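Local structure of GDP-6-deoxy-D-mannose reductase (Pseudomonas aeruginosa, 6X3B) at residues P93-T96 with L97-L101; E159-C162 with L163-G166; N149-A152 with V153-A157. The protein probably reduces GDP-4-dehydro-6-deoxy-D-mannose to GDP-rhamnose with NADPH as hydride donor, supplying the sugar nucleotide for the O-antigen of the lipopolysaccharide. All blocks are in the same frame, centred on the assembly; numbering follows the deposited sequence.

Contact 1. Residues P93-T96 with L97-L101; sequences PART and LQINL
T96 and N100, one turn apart near the start of helix 93-114, lie side by side and point the same way, with T96 CG2 3.7 Å from N100 ND2. The helix belongs to the Rossmann-type NAD(P)-binding fold of the epimerase/dehydratase family. The carbonyls of P93, A94, R95 and T96 each accept from the NH four residues on, as in N100 N to T96 O at 2.9 Å; the helix has a wider pi-type turn at 98-101.

The tight side is the one carrying T96, L97 and N100, which faces helix 150-169. T96 presents its methyl to N100 because CG2 is anti to the backbone N, while OG1 (chi1 -77°) stands beside that N and bonds Q83 NE2. The carboxamide of N100 is held at both ends: OD1 accepts from Q83 N, and ND2 reaches S154 OG. L97 folds back over the preceding turn, CG lying 3.4 Å from P93 O.

The packing thins out at R95, which is exposed, its chain bent at chi2 and running outward. It meets the next turn at an angle, the side chains touching through R95 CG and I99 CD1, 3.9 Å apart. I99 beside it is buried: it packs against L61 and Q83 and touches the bound NADPH. A94 and Q98, on another face, meet the second subunit, where A94 packs on L105 of that subunit. Chi1 of -62° brings Q98 CG to 3.1 Å from A94 O; the bend at chi2 then turns the carboxamide toward the second subunit, and Q98 OE1 is hydrogen-bonded to NE2 of Q98 of that subunit.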
# COMPACT_ATOMS: atom_id res chain seq x y z
N PRO A 93 8.21 -13.15 -4.04
CA PRO A 93 7.39 -11.99 -3.63
C PRO A 93 5.99 -12.37 -3.17
O PRO A 93 5.47 -11.78 -2.23
CB PRO A 93 7.36 -11.11 -4.89
CG PRO A 93 8.54 -11.57 -5.74
CD PRO A 93 8.70 -13.05 -5.43
N ALA A 94 5.36 -13.35 -3.83
CA ALA A 94 4.03 -13.76 -3.44
C ALA A 94 3.99 -14.22 -1.99
O ALA A 94 3.11 -13.82 -1.23
CB ALA A 94 3.53 -14.88 -4.35
N ARG A 95 4.97 -15.04 -1.59
CA ARG A 95 4.99 -15.53 -0.21
C ARG A 95 5.21 -14.39 0.77
O ARG A 95 4.66 -14.40 1.87
CB ARG A 95 6.07 -16.60 -0.03
CG ARG A 95 6.07 -17.21 1.38
CD ARG A 95 6.47 -18.70 1.33
NE ARG A 95 6.07 -19.41 2.55
CZ ARG A 95 4.95 -20.11 2.69
NH1 ARG A 95 4.08 -20.21 1.69
NH2 ARG A 95 4.69 -20.71 3.84
N THR A 96 6.05 -13.42 0.41
CA THR A 96 6.23 -12.28 1.31
C THR A 96 4.94 -11.46 1.42
O THR A 96 4.56 -11.03 2.52
CB THR A 96 7.42 -11.44 0.84
OG1 THR A 96 8.62 -12.12 1.22
CG2 THR A 96 7.42 -10.05 1.48
N LEU A 97 4.22 -11.30 0.31
CA LEU A 97 2.95 -10.59 0.38
C LEU A 97 1.94 -11.38 1.19
O LEU A 97 1.21 -10.79 2.00
CB LEU A 97 2.40 -10.32 -1.03
CG LEU A 97 3.23 -9.31 -1.83
CD1 LEU A 97 2.74 -9.31 -3.27
CD2 LEU A 97 3.13 -7.91 -1.21
N GLN A 98 1.89 -12.71 1.01
CA GLN A 98 0.96 -13.54 1.78
C GLN A 98 1.22 -13.41 3.27
O GLN A 98 0.29 -13.19 4.06
CB GLN A 98 1.06 -15.01 1.35
CG GLN A 98 0.68 -15.31 -0.13
CD GLN A 98 -0.81 -15.15 -0.40
OE1 GLN A 98 -1.61 -14.97 0.53
NE2 GLN A 98 -1.18 -15.18 -1.67
N ILE A 99 2.48 -13.55 3.68
CA ILE A 99 2.81 -13.51 5.11
C ILE A 99 2.57 -12.12 5.68
O ILE A 99 1.92 -11.95 6.72
CB ILE A 99 4.28 -13.94 5.33
CG1 ILE A 99 4.49 -15.40 4.90
CG2 ILE A 99 4.68 -13.68 6.80
CD1 ILE A 99 5.93 -15.89 5.04
N ASN A 100 3.11 -11.10 5.01
CA ASN A 100 3.12 -9.78 5.61
C ASN A 100 1.79 -9.07 5.46
O ASN A 100 1.41 -8.28 6.34
CB ASN A 100 4.24 -8.94 5.03
CG ASN A 100 5.62 -9.41 5.50
OD1 ASN A 100 5.73 -10.30 6.35
ND2 ASN A 100 6.67 -8.82 4.94
N LEU A 101 1.05 -9.33 4.39
CA LEU A 101 -0.22 -8.63 4.20
C LEU A 101 -1.40 -9.52 4.57
O LEU A 101 -2.22 -9.16 5.43
CB LEU A 101 -0.37 -8.13 2.76
CG LEU A 101 -1.68 -7.40 2.49
CD1 LEU A 101 -1.75 -6.14 3.37
CD2 LEU A 101 -1.72 -7.02 1.01

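Contact 2. Residues E159-C162 with L163-G166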
# COMPACT_ATOMS: atom_id res chain seq x y z
N GLU A 159 0.46 -1.41 6.23
CA GLU A 159 0.14 -0.13 6.87
C GLU A 159 -1.25 0.33 6.49
O GLU A 159 -2.08 0.65 7.35
CB GLU A 159 1.15 0.94 6.44
CG GLU A 159 2.54 0.92 7.04
CD GLU A 159 3.32 2.17 6.64
OE1 GLU A 159 2.67 3.16 6.21
OE2 GLU A 159 4.56 2.20 6.75
N SER A 160 -1.52 0.39 5.18
CA SER A 160 -2.81 0.85 4.67
C SER A 160 -3.94 -0.01 5.20
O SER A 160 -4.98 0.51 5.66
CB SER A 160 -2.80 0.82 3.13
OG SER A 160 -1.69 1.51 2.63
N LEU A 161 -3.77 -1.33 5.14
CA LEU A 161 -4.76 -2.25 5.66
C LEU A 161 -5.05 -1.98 7.13
O LEU A 161 -6.22 -1.80 7.52
CB LEU A 161 -4.29 -3.70 5.45
CG LEU A 161 -5.22 -4.75 6.09
CD1 LEU A 161 -6.59 -4.75 5.38
CD2 LEU A 161 -4.58 -6.16 6.06
N CYS A 162 -4.00 -1.94 7.97
CA CYS A 162 -4.24 -1.70 9.40
C CYS A 162 -4.94 -0.37 9.64
O CYS A 162 -5.86 -0.28 10.46
CB CYS A 162 -2.92 -1.74 10.16
SG CYS A 162 -2.23 -3.41 10.21
N LEU A 163 -4.53 0.67 8.93
CA LEU A 163 -5.18 1.96 9.13
C LEU A 163 -6.61 1.95 8.62
O LEU A 163 -7.48 2.61 9.21
CB LEU A 163 -4.37 3.07 8.45
CG LEU A 163 -3.01 3.35 9.09
CD1 LEU A 163 -2.15 4.18 8.16
CD2 LEU A 163 -3.18 4.03 10.47
N GLN A 164 -6.87 1.21 7.54
CA GLN A 164 -8.24 1.02 7.08
C GLN A 164 -9.09 0.32 8.12
O GLN A 164 -10.25 0.68 8.34
CB GLN A 164 -8.27 0.24 5.76
CG GLN A 164 -9.65 -0.01 5.18
CD GLN A 164 -10.15 -1.43 5.41
OE1 GLN A 164 -11.18 -1.64 6.06
NE2 GLN A 164 -9.41 -2.40 4.91
N TRP A 165 -8.50 -0.68 8.80
CA TRP A 165 -9.21 -1.36 9.89
C TRP A 165 -9.52 -0.39 11.02
O TRP A 165 -10.59 -0.48 11.64
CB TRP A 165 -8.39 -2.54 10.42
CG TRP A 165 -8.79 -3.73 9.69
CD1 TRP A 165 -8.63 -3.95 8.34
CD2 TRP A 165 -9.49 -4.85 10.21
NE1 TRP A 165 -9.18 -5.17 8.00
CE2 TRP A 165 -9.72 -5.74 9.12
CE3 TRP A 165 -9.95 -5.21 11.49
CZ2 TRP A 165 -10.36 -6.97 9.29
CZ3 TRP A 165 -10.60 -6.42 11.64
CH2 TRP A 165 -10.81 -7.28 10.56
N GLY A 166 -8.61 0.53 11.31
CA GLY A 166 -8.88 1.50 12.34
C GLY A 166 -10.04 2.40 11.97
O GLY A 166 -10.87 2.75 12.82
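Chi1 of 174° sets L161 CG anti to the backbone N and lays the isobutyl group alongside W165, whose own chi1 of -92° turns the pyrrole end of the indole back to receive it. The two side chains point the same way, L161 CD1 resting 3.7 Å from W165 CD1. L161 O comes to the edge of the same indole, near its plane, 3.3 Å from W165 CD1, besides accepting the backbone bond from W165 N at 2.8 Å. Q164, bent at chi2, crosses L161 at an angle and sets NE2 3.7 Å from L161 CD1, while its OE1 accepts from T168 OG1. On another side of the helix L163 CG rests 3.3 Å from the carbonyl oxygen E159 O.

These turns of helix 150-169 pack between several elements of the Rossmann-type domain. C162 and L163 rest on strand 172-182, L161 and W165 reach helix 93-114, and S160, L161 and Q164 pack on the second subunit. The E159 carboxylate is buried but paired twice, in a salt bridge to R177 and a hydrogen bond from S124 OG. Cohesion within the contact therefore comes from backbone bonds and apolar touch, and the one buried charge is balanced by R177 of strand 172-182, which probably favours its ionised form.

Contact 3. Residues N149-A152 with V153-A157. With NDP (NADPH dihydro-nicotinamide-adenine-dinucleotide phosphate), chain E.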
# COMPACT_ATOMS: atom_id res chain seq x y z
N ASN A 149 11.34 -2.58 -3.20
CA ASN A 149 11.48 -4.02 -3.16
C ASN A 149 10.18 -4.61 -2.63
O ASN A 149 9.38 -3.89 -2.02
CB ASN A 149 12.68 -4.42 -2.28
CG ASN A 149 12.47 -4.07 -0.83
OD1 ASN A 149 11.60 -4.61 -0.20
ND2 ASN A 149 13.26 -3.14 -0.31
N PRO A 150 9.92 -5.90 -2.87
CA PRO A 150 8.63 -6.47 -2.45
C PRO A 150 8.42 -6.48 -0.94
O PRO A 150 7.27 -6.49 -0.49
CB PRO A 150 8.66 -7.89 -3.02
CG PRO A 150 9.78 -7.89 -4.04
CD PRO A 150 10.77 -6.90 -3.54
N TYR A 151 9.47 -6.55 -0.14
CA TYR A 151 9.29 -6.42 1.31
C TYR A 151 8.75 -5.03 1.65
O TYR A 151 7.77 -4.90 2.39
CB TYR A 151 10.60 -6.67 2.03
CG TYR A 151 10.67 -6.14 3.44
CD1 TYR A 151 10.16 -6.87 4.51
CD2 TYR A 151 11.28 -4.92 3.70
CE1 TYR A 151 10.24 -6.39 5.82
CE2 TYR A 151 11.38 -4.43 5.00
CZ TYR A 151 10.85 -5.17 6.05
OH TYR A 151 10.95 -4.69 7.33
N ALA A 152 9.36 -3.98 1.08
CA ALA A 152 8.89 -2.63 1.39
C ALA A 152 7.48 -2.42 0.85
O ALA A 152 6.66 -1.77 1.51
CB ALA A 152 9.86 -1.59 0.84
N VAL A 153 7.17 -2.99 -0.32
CA VAL A 153 5.80 -2.96 -0.85
C VAL A 153 4.83 -3.59 0.15
O VAL A 153 3.79 -3.00 0.48
CB VAL A 153 5.74 -3.69 -2.21
CG1 VAL A 153 4.29 -3.94 -2.63
CG2 VAL A 153 6.48 -2.87 -3.29
N SER A 154 5.16 -4.77 0.66
CA SER A 154 4.27 -5.47 1.59
C SER A 154 4.09 -4.70 2.90
O SER A 154 3.00 -4.73 3.48
CB SER A 154 4.79 -6.89 1.86
OG SER A 154 5.87 -6.87 2.78
N LYS A 155 5.13 -3.99 3.36
CA LYS A 155 4.97 -3.20 4.59
C LYS A 155 4.02 -2.02 4.37
O LYS A 155 3.15 -1.76 5.20
CB LYS A 155 6.33 -2.70 5.09
CG LYS A 155 7.34 -3.77 5.39
CD LYS A 155 6.88 -4.73 6.49
CE LYS A 155 7.47 -4.35 7.82
NZ LYS A 155 6.95 -5.20 8.91
N LEU A 156 4.17 -1.31 3.25
CA LEU A 156 3.27 -0.19 2.98
C LEU A 156 1.84 -0.66 2.78
O LEU A 156 0.89 -0.02 3.25
CB LEU A 156 3.75 0.58 1.73
CG LEU A 156 3.12 1.93 1.43
CD1 LEU A 156 3.36 2.87 2.61
CD2 LEU A 156 3.68 2.53 0.13
N ALA A 157 1.67 -1.79 2.09
CA ALA A 157 0.33 -2.34 1.92
C ALA A 157 -0.29 -2.71 3.27
O ALA A 157 -1.47 -2.44 3.52
CB ALA A 157 0.38 -3.55 0.99
PA NDP E . 12.67 -11.55 12.50
O1A NDP E . 12.69 -12.05 11.09
O2A NDP E . 13.90 -11.68 13.33
O5B NDP E . 11.44 -12.23 13.28
C5B NDP E . 10.22 -12.51 12.55
C4B NDP E . 9.23 -13.15 13.49
O4B NDP E . 7.99 -13.42 12.77
C3B NDP E . 9.65 -14.49 14.11
O3B NDP E . 9.28 -14.56 15.48
C2B NDP E . 8.91 -15.51 13.25
O2B NDP E . 8.65 -16.70 14.00
C1B NDP E . 7.62 -14.76 12.98
N9A NDP E . 6.90 -15.23 11.80
C8A NDP E . 7.35 -15.24 10.51
N7A NDP E . 6.49 -15.73 9.66
C5A NDP E . 5.39 -16.07 10.44
C6A NDP E . 4.14 -16.63 10.13
N6A NDP E . 3.81 -16.96 8.89
N1A NDP E . 3.26 -16.84 11.14
C2A NDP E . 3.64 -16.49 12.38
N3A NDP E . 4.79 -15.95 12.79
C4A NDP E . 5.63 -15.76 11.76
O3 NDP E . 12.22 -10.01 12.50
PN NDP E . 12.80 -8.76 13.31
O1N NDP E . 12.58 -9.00 14.77
O2N NDP E . 14.19 -8.49 12.84
O5D NDP E . 11.83 -7.59 12.82
C5D NDP E . 10.66 -7.26 13.62
C4D NDP E . 9.80 -6.29 12.86
O4D NDP E . 10.56 -5.07 12.62
C3D NDP E . 9.32 -6.76 11.48
O3D NDP E . 7.99 -6.33 11.23
C2D NDP E . 10.33 -6.10 10.54
O2D NDP E . 9.82 -5.91 9.23
C1D NDP E . 10.58 -4.77 11.25
N1N NDP E . 11.91 -4.19 10.90
C2N NDP E . 13.07 -4.74 11.39
C3N NDP E . 14.28 -4.13 11.21
C7N NDP E . 15.50 -4.90 11.53
O7N NDP E . 16.62 -4.42 11.31
N7N NDP E . 15.36 -6.11 12.06
C4N NDP E . 14.31 -2.73 10.71
C5N NDP E . 13.02 -2.27 10.17
C6N NDP E . 12.00 -3.09 10.09
P2B NDP E . 9.39 -17.98 13.35
O1X NDP E . 9.03 -19.15 14.24
O2X NDP E . 8.86 -18.14 11.94
O3X NDP E . 10.88 -17.68 13.37
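The nicotinamide-ribose hydroxyl O2D of the bound NADPH is gripped by both Y151 and K155, the tyrosine and lysine of the YxxxK motif of this short-chain dehydrogenase-like family. Y151 OH shares a 2.5 Å hydrogen bond with O2D of NADPH, which lies in the plane of the tyrosine ring, and K155 NZ donates to the same O2D at 3.0 Å. The ammonium also binds the neighbouring hydroxyl, K155 NZ to O3D of NADPH at 2.8 Å, and a third bond runs to I123 O.

One turn of helix 150-169 brings the pair together. The phenol extends because CG of Y151 is anti to the backbone N (chi1 161°), and K155, bent at chi2 and chi3, passes obliquely across it. K155 CG sits over one ring face in a CH-pi contact, 4.0 Å from the Y151 centroid and 16° off the normal.

N149 caps the helix start, its OD1 accepting from A152 N at 2.7 Å with the donor above the carbonyl plane, while its ND2 bonds D127. S154 OG, at chi1 78°, turns back onto Y151 O at 2.8 Å, so that this carbonyl accepts from both K155 N and S154 OG. P150 and V153 pack against Q164 of the second subunit. By spanning both ribose hydroxyls, the lysine fixes the nicotinamide-side sugar beside the phenol, an arrangement consistent with the family's tyrosine-lysine catalytic pair.

In the fold
All three contacts are mainly buried and each reaches the second subunit, so both helices pack inside the Rossmann-type domain and also contribute to the dimer interface. Contacts 2 and 3 share helix 150-169, adjoining in sequence with centres about 14 Å apart; contact 1 lies on helix 93-114. Contact 1 touches both others: N100 and S154 join it to contact 3, and its L101 packs on L161 of contact 2. Chemistry follows place: contact 3 faces the cofactor with polar groups, contact 1 brushes it with I99 and has the one exposed residue, R95, and contact 2, farther away, is largely apolar.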